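PDB 5HJQ: GTPase-activating protein skywalker from Drosophila melanogaster, which acts through its TBC domain as a GTPase-activating protein for Rab35, regulating the recycling of synaptic vesicle proteins, and binds phosphoinositides through the same domain. Local coordinates for residues A[135-138]-A[139-143]; A[236-239]-A[240-244]; A[344-347]-A[348-351]. All coordinates share one frame; numbering follows the deposited sequence.

Contact 1: A[135-138]-A[139-143]; sequences YWEM and VHQVF
Val139 sets its CG2 methyl over one face of the Tyr135 ring, one helical turn back. Val139 CG2 lies 3.6 Å from the centroid of the Tyr135 ring and 17° off the ring normal, a CH-pi contact that falls nearest CE2 and CZ. Tyr135 carries CG opposite its backbone N, beside its carbonyl carbon, which swings the ring toward the next turn. The same methyl also touches the indole of Trp136, Val139 CG2 to Trp136 CE3 at 3.7 Å, approaching obliquely; Val139 and Trp136 lie side by side. Between the two aromatic residues, Tyr135 CD2 stands over the centre of one indole face, so methyl, phenol and indole form one cluster. On another flank Glu137 and Gln141 cross at a slant. Gln141 NE2 donates to the anti lone pair of Glu137 OE2 at 3.3 Å, a long but straight bond (163°) that lies close to the amide plane, while the carboxylate is turned 66° from that plane. The other end of this amide, OE1, bonds to Tyr186 OH, so both ends of the group are held. Met138 CE rests 3.9 Å from Gln141 OE1, its chain bent at chi2 and chi3. Tyr135 OH is taken by Glu210, and Met138 packs on Val183 of helix 171-187. Backbone bonds such as Val139 N to Tyr135 O (2.8 Å) run from each residue to the fourth before it. Side chains meeting at i to i+3 and i to i+4 spacing mark a regular alpha helix, here helix 134-143 of the all-helical Rab-GAP TBC domain.

Contact 2: A[236-239]-A[240-244]; sequences HEVT and WKTVM
The Trp240 indole turns an edge toward the face of the His236 imidazole in an offset edge-to-face pair, the five-membered ring of the indole and the His236 ring having centroids 5.3 Å apart and planes at 64°. Trp240 CD1 is the atom over the imidazole, 4.0 Å from His236 CD2; the imidazole also meets the Tyr193 ring edge-to-face. One face of the indole carries the carbonyl O of Glu237 and CG of Lys241, each offset toward the rim, while Glu237 CB stands 3.4 Å from Trp240 NE1. This fold-back follows from chi1 of 67°, which places CG between the backbone N and the carbonyl carbon and lays the indole along the preceding turn. With an alanine here instead of Trp240, the Glu237 carbonyl and Lys241 CG would probably lose the indole face they lie on, and His236 the edge turned to it. Glu237 and Lys241 run side by side to a salt bridge, Lys241 NZ reaching Glu237 OE2 at 3.1 Å from above the carboxylate plane. Val238 O is gripped twice by Thr242, through the backbone N at 2.8 Å and through OG1 at 2.9 Å, the two donors coming from opposite faces of the carbonyl plane. Thr239 O takes a straight bond from Val243 N (173°), and the Thr239 hydroxyl, OG1, is hydrogen-bonded to Gln235 O and Asn230 OD1. This part of helix 233-250 lays Trp240 and Val243 against Trp274 of helix 274-279, Met244 against Phe271 of helix 268-271, and Thr239 and Val243 against Tyr303 of helix 300-317.

Contact 3: A[344-347]-A[348-351]; sequences PVSP and AKLL
Ser346 and Lys349 make the side-chain capping bond at the start of the helix: Lys349 N donates to Ser346 OG at 3.1 Å, with an N-H...O angle of 158°. The hydroxyl reaches this amide because OG sits between the backbone N and the carbonyl carbon of its own residue (chi1 68°), turned over the first turn. Ser346 OG also lies 3.2 Å from Lys349 CG. Two backbone bonds continue the helical pattern, from Leu350 N to Ser346 O (2.9 Å) and from Leu351 N to Pro347 O (3.0 Å). Pro347 has no N-H to give, which costs nothing at the first position of a helix, where no preceding turn supplies an acceptor. Apolar contact comes from Val345, just ahead of the cap. Val345 CG2 meets Leu350 CB at 3.9 Å, the two side chains crossing at about a right angle, while Val345 CB lies 4.1 Å from Lys349 CB. Val345 and Leu350 both pack on Leu312 of helix 300-317. On the backbone side, Val345 O accepts from His286 NE2, and Pro347 and Leu350 also touch the His286 side chain, so helix 284-297 borders the turn as well. A serine N-cap followed by proline at N1, with an apolar residue just before the cap packed on one four positions beyond it, is characteristic of a helix N-terminus closed by a hydrophobic staple, here that of helix 347-356.

The three contacts follow one another along the chain without touching. Contacts 1 and 3 lie on opposite sides of the chain's centre, their own centres about 41 Å apart, and contact 1 is remote from the inositol trisphosphate pocket. Contacts 2 and 3, with centres about 25 Å apart, share helix 300-317 as a neighbour; that helix carries the lipid-binding residues Lys300 and Arg304. In contact 2 the Thr242 side chain is about 13 Å from the bound ligand and about 8 Å from the side chain of Leu360. In contact 3 the Leu351 side chain is about 12 Å from the ligand and about 6 Å from that of Arg102.

Contact 1: A[135-138]-A[139-143]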
loop_
_atom_site.group_PDB
_atom_site.type_symbol
_atom_site.label_atom_id
_atom_site.label_comp_id
_atom_site.label_asym_id
_atom_site.label_seq_id
_atom_site.Cartn_x
_atom_site.Cartn_y
_atom_site.Cartn_z
ATOM N N TYR A 135 -15.841 14.847 -10.243
ATOM C CA TYR A 135 -15.711 13.443 -10.615
ATOM C C TYR A 135 -16.713 13.026 -11.686
ATOM O O TYR A 135 -16.340 12.470 -12.715
ATOM C CB TYR A 135 -15.882 12.542 -9.390
ATOM C CG TYR A 135 -15.781 11.070 -9.719
ATOM C CD1 TYR A 135 -14.616 10.541 -10.259
ATOM C CD2 TYR A 135 -16.852 10.210 -9.505
ATOM C CE1 TYR A 135 -14.512 9.197 -10.570
ATOM C CE2 TYR A 135 -16.758 8.860 -9.811
ATOM C CZ TYR A 135 -15.581 8.361 -10.345
ATOM O OH TYR A 135 -15.469 7.025 -10.659
ATOM N N TRP A 136 -17.986 13.307 -11.437
ATOM C CA TRP A 136 -19.051 12.860 -12.325
ATOM C C TRP A 136 -19.007 13.556 -13.678
ATOM O O TRP A 136 -19.448 12.999 -14.684
ATOM C CB TRP A 136 -20.404 13.064 -11.648
ATOM C CG TRP A 136 -20.490 12.265 -10.396
ATOM C CD1 TRP A 136 -20.494 12.736 -9.116
ATOM C CD2 TRP A 136 -20.530 10.837 -10.301
ATOM N NE1 TRP A 136 -20.556 11.687 -8.228
ATOM C CE2 TRP A 136 -20.579 10.513 -8.932
ATOM C CE3 TRP A 136 -20.540 9.804 -11.243
ATOM C CZ2 TRP A 136 -20.639 9.196 -8.482
ATOM C CZ3 TRP A 136 -20.601 8.499 -10.795
ATOM C CH2 TRP A 136 -20.651 8.206 -9.426
ATOM N N GLU A 137 -18.462 14.767 -13.707
ATOM C CA GLU A 137 -18.179 15.426 -14.973
ATOM C C GLU A 137 -17.202 14.580 -15.782
ATOM O O GLU A 137 -17.427 14.306 -16.962
ATOM C CB GLU A 137 -17.607 16.823 -14.745
ATOM C CG GLU A 137 -17.363 17.593 -16.029
ATOM C CD GLU A 137 -18.633 17.783 -16.838
ATOM O OE1 GLU A 137 -19.674 18.144 -16.241
ATOM O OE2 GLU A 137 -18.593 17.557 -18.067
ATOM N N MET A 138 -16.120 14.165 -15.129
ATOM C CA MET A 138 -15.125 13.293 -15.745
ATOM C C MET A 138 -15.747 11.971 -16.183
ATOM O O MET A 138 -15.495 11.494 -17.289
ATOM C CB MET A 138 -13.972 13.027 -14.776
ATOM C CG MET A 138 -13.223 14.268 -14.311
ATOM S SD MET A 138 -12.236 15.027 -15.615
ATOM C CE MET A 138 -13.326 16.354 -16.124
ATOM N N VAL A 139 -16.555 11.387 -15.300
ATOM C CA VAL A 139 -17.269 10.147 -15.597
ATOM C C VAL A 139 -18.082 10.277 -16.875
ATOM O O VAL A 139 -18.101 9.370 -17.710
ATOM C CB VAL A 139 -18.208 9.748 -14.439
ATOM C CG1 VAL A 139 -19.076 8.556 -14.829
ATOM C CG2 VAL A 139 -17.402 9.440 -13.188
ATOM N N HIS A 140 -18.744 11.418 -17.026
ATOM C CA HIS A 140 -19.578 11.665 -18.190
ATOM C C HIS A 140 -18.731 11.775 -19.453
ATOM O O HIS A 140 -18.996 11.098 -20.444
ATOM C CB HIS A 140 -20.405 12.937 -17.998
ATOM C CG HIS A 140 -21.807 12.828 -18.511
ATOM N ND1 HIS A 140 -22.810 12.198 -17.805
ATOM C CD2 HIS A 140 -22.374 13.263 -19.662
ATOM C CE1 HIS A 140 -23.934 12.254 -18.496
ATOM N NE2 HIS A 140 -23.698 12.896 -19.626
ATOM N N GLN A 141 -17.712 12.628 -19.407
ATOM C CA GLN A 141 -16.854 12.871 -20.564
ATOM C C GLN A 141 -16.229 11.588 -21.112
ATOM O O GLN A 141 -16.054 11.442 -22.322
ATOM C CB GLN A 141 -15.754 13.874 -20.208
ATOM C CG GLN A 141 -16.269 15.250 -19.811
ATOM C CD GLN A 141 -15.157 16.272 -19.673
ATOM O OE1 GLN A 141 -13.996 15.986 -19.966
ATOM N NE2 GLN A 141 -15.506 17.471 -19.220
ATOM N N VAL A 142 -15.906 10.656 -20.221
ATOM C CA VAL A 142 -15.303 9.394 -20.634
ATOM C C VAL A 142 -16.341 8.412 -21.165
ATOM O O VAL A 142 -16.222 7.915 -22.285
ATOM C CB VAL A 142 -14.535 8.721 -19.475
ATOM C CG1 VAL A 142 -13.999 7.364 -19.913
ATOM C CG2 VAL A 142 -13.401 9.612 -18.997
ATOM N N PHE A 143 -17.361 8.139 -20.357
ATOM C CA PHE A 143 -18.292 7.059 -20.659
ATOM C C PHE A 143 -19.585 7.529 -21.323
ATOM O O PHE A 143 -20.324 6.722 -21.887
ATOM C CB PHE A 143 -18.612 6.284 -19.379
ATOM C CG PHE A 143 -17.429 5.558 -18.806
ATOM C CD1 PHE A 143 -17.078 4.302 -19.275
ATOM C CD2 PHE A 143 -16.662 6.132 -17.805
ATOM C CE1 PHE A 143 -15.987 3.631 -18.755
ATOM C CE2 PHE A 143 -15.570 5.465 -17.280
ATOM C CZ PHE A 143 -15.230 4.214 -17.758
#

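Contact 2: A[236-239]-A[240-244]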
loop_
_atom_site.group_PDB
_atom_site.type_symbol
_atom_site.label_atom_id
_atom_site.label_comp_id
_atom_site.label_asym_id
_atom_site.label_seq_id
_atom_site.Cartn_x
_atom_site.Cartn_y
_atom_site.Cartn_z
ATOM N N HIS A 236 9.060 3.849 -10.328
ATOM C CA HIS A 236 8.837 2.504 -9.819
ATOM C C HIS A 236 10.150 1.795 -9.517
ATOM O O HIS A 236 10.268 1.083 -8.520
ATOM C CB HIS A 236 8.028 1.678 -10.818
ATOM C CG HIS A 236 7.903 0.235 -10.442
ATOM N ND1 HIS A 236 7.118 -0.195 -9.397
ATOM C CD2 HIS A 236 8.472 -0.877 -10.971
ATOM C CE1 HIS A 236 7.203 -1.510 -9.297
ATOM N NE2 HIS A 236 8.016 -1.948 -10.240
ATOM N N GLU A 237 11.141 2.000 -10.379
ATOM C CA GLU A 237 12.379 1.245 -10.266
ATOM C C GLU A 237 13.383 1.916 -9.338
ATOM O O GLU A 237 14.183 1.238 -8.698
ATOM C CB GLU A 237 12.992 0.999 -11.647
ATOM C CG GLU A 237 14.209 1.832 -11.992
ATOM C CD GLU A 237 14.932 1.290 -13.213
ATOM O OE1 GLU A 237 14.331 0.470 -13.942
ATOM O OE2 GLU A 237 16.102 1.667 -13.435
ATOM N N VAL A 238 13.326 3.239 -9.240
ATOM C CA VAL A 238 14.115 3.945 -8.239
ATOM C C VAL A 238 13.645 3.533 -6.851
ATOM O O VAL A 238 14.448 3.356 -5.931
ATOM C CB VAL A 238 14.005 5.475 -8.403
ATOM C CG1 VAL A 238 14.556 6.194 -7.177
ATOM C CG2 VAL A 238 14.728 5.931 -9.666
ATOM N N THR A 239 12.333 3.357 -6.720
ATOM C CA THR A 239 11.730 2.995 -5.446
ATOM C C THR A 239 12.186 1.623 -4.952
ATOM O O THR A 239 12.659 1.504 -3.821
ATOM C CB THR A 239 10.193 3.006 -5.522
ATOM O OG1 THR A 239 9.737 4.298 -5.942
ATOM C CG2 THR A 239 9.596 2.688 -4.159
ATOM N N TRP A 240 12.055 0.588 -5.780
ATOM C CA TRP A 240 12.440 -0.747 -5.320
ATOM C C TRP A 240 13.953 -0.879 -5.189
ATOM O O TRP A 240 14.436 -1.736 -4.450
ATOM C CB TRP A 240 11.877 -1.858 -6.225
ATOM C CG TRP A 240 12.395 -1.968 -7.643
ATOM C CD1 TRP A 240 11.731 -1.612 -8.779
ATOM C CD2 TRP A 240 13.650 -2.529 -8.075
ATOM N NE1 TRP A 240 12.497 -1.889 -9.887
ATOM C CE2 TRP A 240 13.677 -2.453 -9.483
ATOM C CE3 TRP A 240 14.751 -3.074 -7.408
ATOM C CZ2 TRP A 240 14.767 -2.892 -10.232
ATOM C CZ3 TRP A 240 15.830 -3.511 -8.154
ATOM C CH2 TRP A 240 15.830 -3.418 -9.551
ATOM N N LYS A 241 14.698 -0.024 -5.881
ATOM C CA LYS A 241 16.140 0.033 -5.675
ATOM C C LYS A 241 16.456 0.691 -4.336
ATOM O O LYS A 241 17.359 0.255 -3.623
ATOM C CB LYS A 241 16.832 0.778 -6.818
ATOM C CG LYS A 241 17.067 -0.082 -8.044
ATOM C CD LYS A 241 17.690 0.705 -9.179
ATOM C CE LYS A 241 17.919 -0.190 -10.387
ATOM N NZ LYS A 241 18.303 0.574 -11.603
ATOM N N THR A 242 15.708 1.734 -3.993
ATOM C CA THR A 242 15.839 2.370 -2.686
ATOM C C THR A 242 15.578 1.368 -1.566
ATOM O O THR A 242 16.385 1.222 -0.649
ATOM C CB THR A 242 14.873 3.554 -2.536
ATOM O OG1 THR A 242 15.225 4.579 -3.473
ATOM C CG2 THR A 242 14.937 4.119 -1.127
ATOM N N VAL A 243 14.450 0.673 -1.662
ATOM C CA VAL A 243 14.097 -0.381 -0.717
ATOM C C VAL A 243 15.184 -1.458 -0.630
ATOM O O VAL A 243 15.461 -1.986 0.450
ATOM C CB VAL A 243 12.754 -1.030 -1.104
ATOM C CG1 VAL A 243 12.457 -2.225 -0.217
ATOM C CG2 VAL A 243 11.625 -0.001 -1.020
ATOM N N MET A 244 15.803 -1.777 -1.766
ATOM C CA MET A 244 16.905 -2.735 -1.785
ATOM C C MET A 244 18.090 -2.228 -0.979
ATOM O O MET A 244 18.655 -2.956 -0.164
ATOM C CB MET A 244 17.356 -3.031 -3.215
ATOM C CG MET A 244 18.785 -3.557 -3.298
ATOM S SD MET A 244 19.169 -4.284 -4.896
ATOM C CE MET A 244 18.065 -5.682 -4.849
#

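Contact 3: A[344-347]-A[348-351]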
loop_
_atom_site.group_PDB
_atom_site.type_symbol
_atom_site.label_atom_id
_atom_site.label_comp_id
_atom_site.label_asym_id
_atom_site.label_seq_id
_atom_site.Cartn_x
_atom_site.Cartn_y
_atom_site.Cartn_z
ATOM N N PRO A 344 2.640 -14.772 10.879
ATOM C CA PRO A 344 2.440 -15.216 12.264
ATOM C C PRO A 344 2.387 -14.098 13.310
ATOM O O PRO A 344 2.529 -14.390 14.496
ATOM C CB PRO A 344 3.655 -16.115 12.510
ATOM C CG PRO A 344 4.717 -15.536 11.642
ATOM C CD PRO A 344 4.016 -15.025 10.410
ATOM N N VAL A 345 2.188 -12.853 12.893
ATOM C CA VAL A 345 1.995 -11.773 13.861
ATOM C C VAL A 345 0.709 -11.002 13.591
ATOM O O VAL A 345 0.242 -10.926 12.454
ATOM C CB VAL A 345 3.179 -10.780 13.872
ATOM C CG1 VAL A 345 4.446 -11.461 14.375
ATOM C CG2 VAL A 345 3.389 -10.171 12.490
ATOM N N SER A 346 0.140 -10.438 14.652
ATOM C CA SER A 346 -1.060 -9.622 14.546
ATOM C C SER A 346 -0.738 -8.319 13.822
ATOM O O SER A 346 0.430 -7.949 13.714
ATOM C CB SER A 346 -1.637 -9.339 15.936
ATOM O OG SER A 346 -0.776 -8.497 16.683
ATOM N N PRO A 347 -1.770 -7.624 13.312
ATOM C CA PRO A 347 -1.542 -6.316 12.691
ATOM C C PRO A 347 -0.836 -5.341 13.628
ATOM O O PRO A 347 -0.022 -4.534 13.178
ATOM C CB PRO A 347 -2.958 -5.827 12.372
ATOM C CG PRO A 347 -3.742 -7.072 12.189
ATOM C CD PRO A 347 -3.170 -8.064 13.164
ATOM N N ALA A 348 -1.145 -5.428 14.918
ATOM C CA ALA A 348 -0.568 -4.530 15.911
ATOM C C ALA A 348 0.896 -4.868 16.202
ATOM O O ALA A 348 1.720 -3.973 16.376
ATOM C CB ALA A 348 -1.382 -4.572 17.191
ATOM N N LYS A 349 1.212 -6.157 16.274
ATOM C CA LYS A 349 2.589 -6.587 16.503
ATOM C C LYS A 349 3.443 -6.326 15.267
ATOM O O LYS A 349 4.640 -6.052 15.371
ATOM C CB LYS A 349 2.639 -8.069 16.884
ATOM C CG LYS A 349 2.021 -8.369 18.245
ATOM C CD LYS A 349 2.699 -7.548 19.335
ATOM C CE LYS A 349 2.031 -7.739 20.684
ATOM N NZ LYS A 349 2.059 -9.162 21.127
ATOM N N LEU A 350 2.816 -6.416 14.100
ATOM C CA LEU A 350 3.472 -6.094 12.841
ATOM C C LEU A 350 3.853 -4.621 12.813
ATOM O O LEU A 350 4.996 -4.266 12.517
ATOM C CB LEU A 350 2.558 -6.425 11.660
ATOM C CG LEU A 350 3.100 -6.176 10.251
ATOM C CD1 LEU A 350 4.243 -7.127 9.945
ATOM C CD2 LEU A 350 1.992 -6.314 9.214
ATOM N N LEU A 351 2.885 -3.772 13.140
ATOM C CA LEU A 351 3.092 -2.327 13.155
ATOM C C LEU A 351 4.047 -1.878 14.258
ATOM O O LEU A 351 4.710 -0.849 14.123
ATOM C CB LEU A 351 1.757 -1.595 13.305
ATOM C CG LEU A 351 1.080 -1.094 12.025
ATOM C CD1 LEU A 351 0.841 -2.225 11.039
ATOM C CD2 LEU A 351 -0.234 -0.382 12.364
#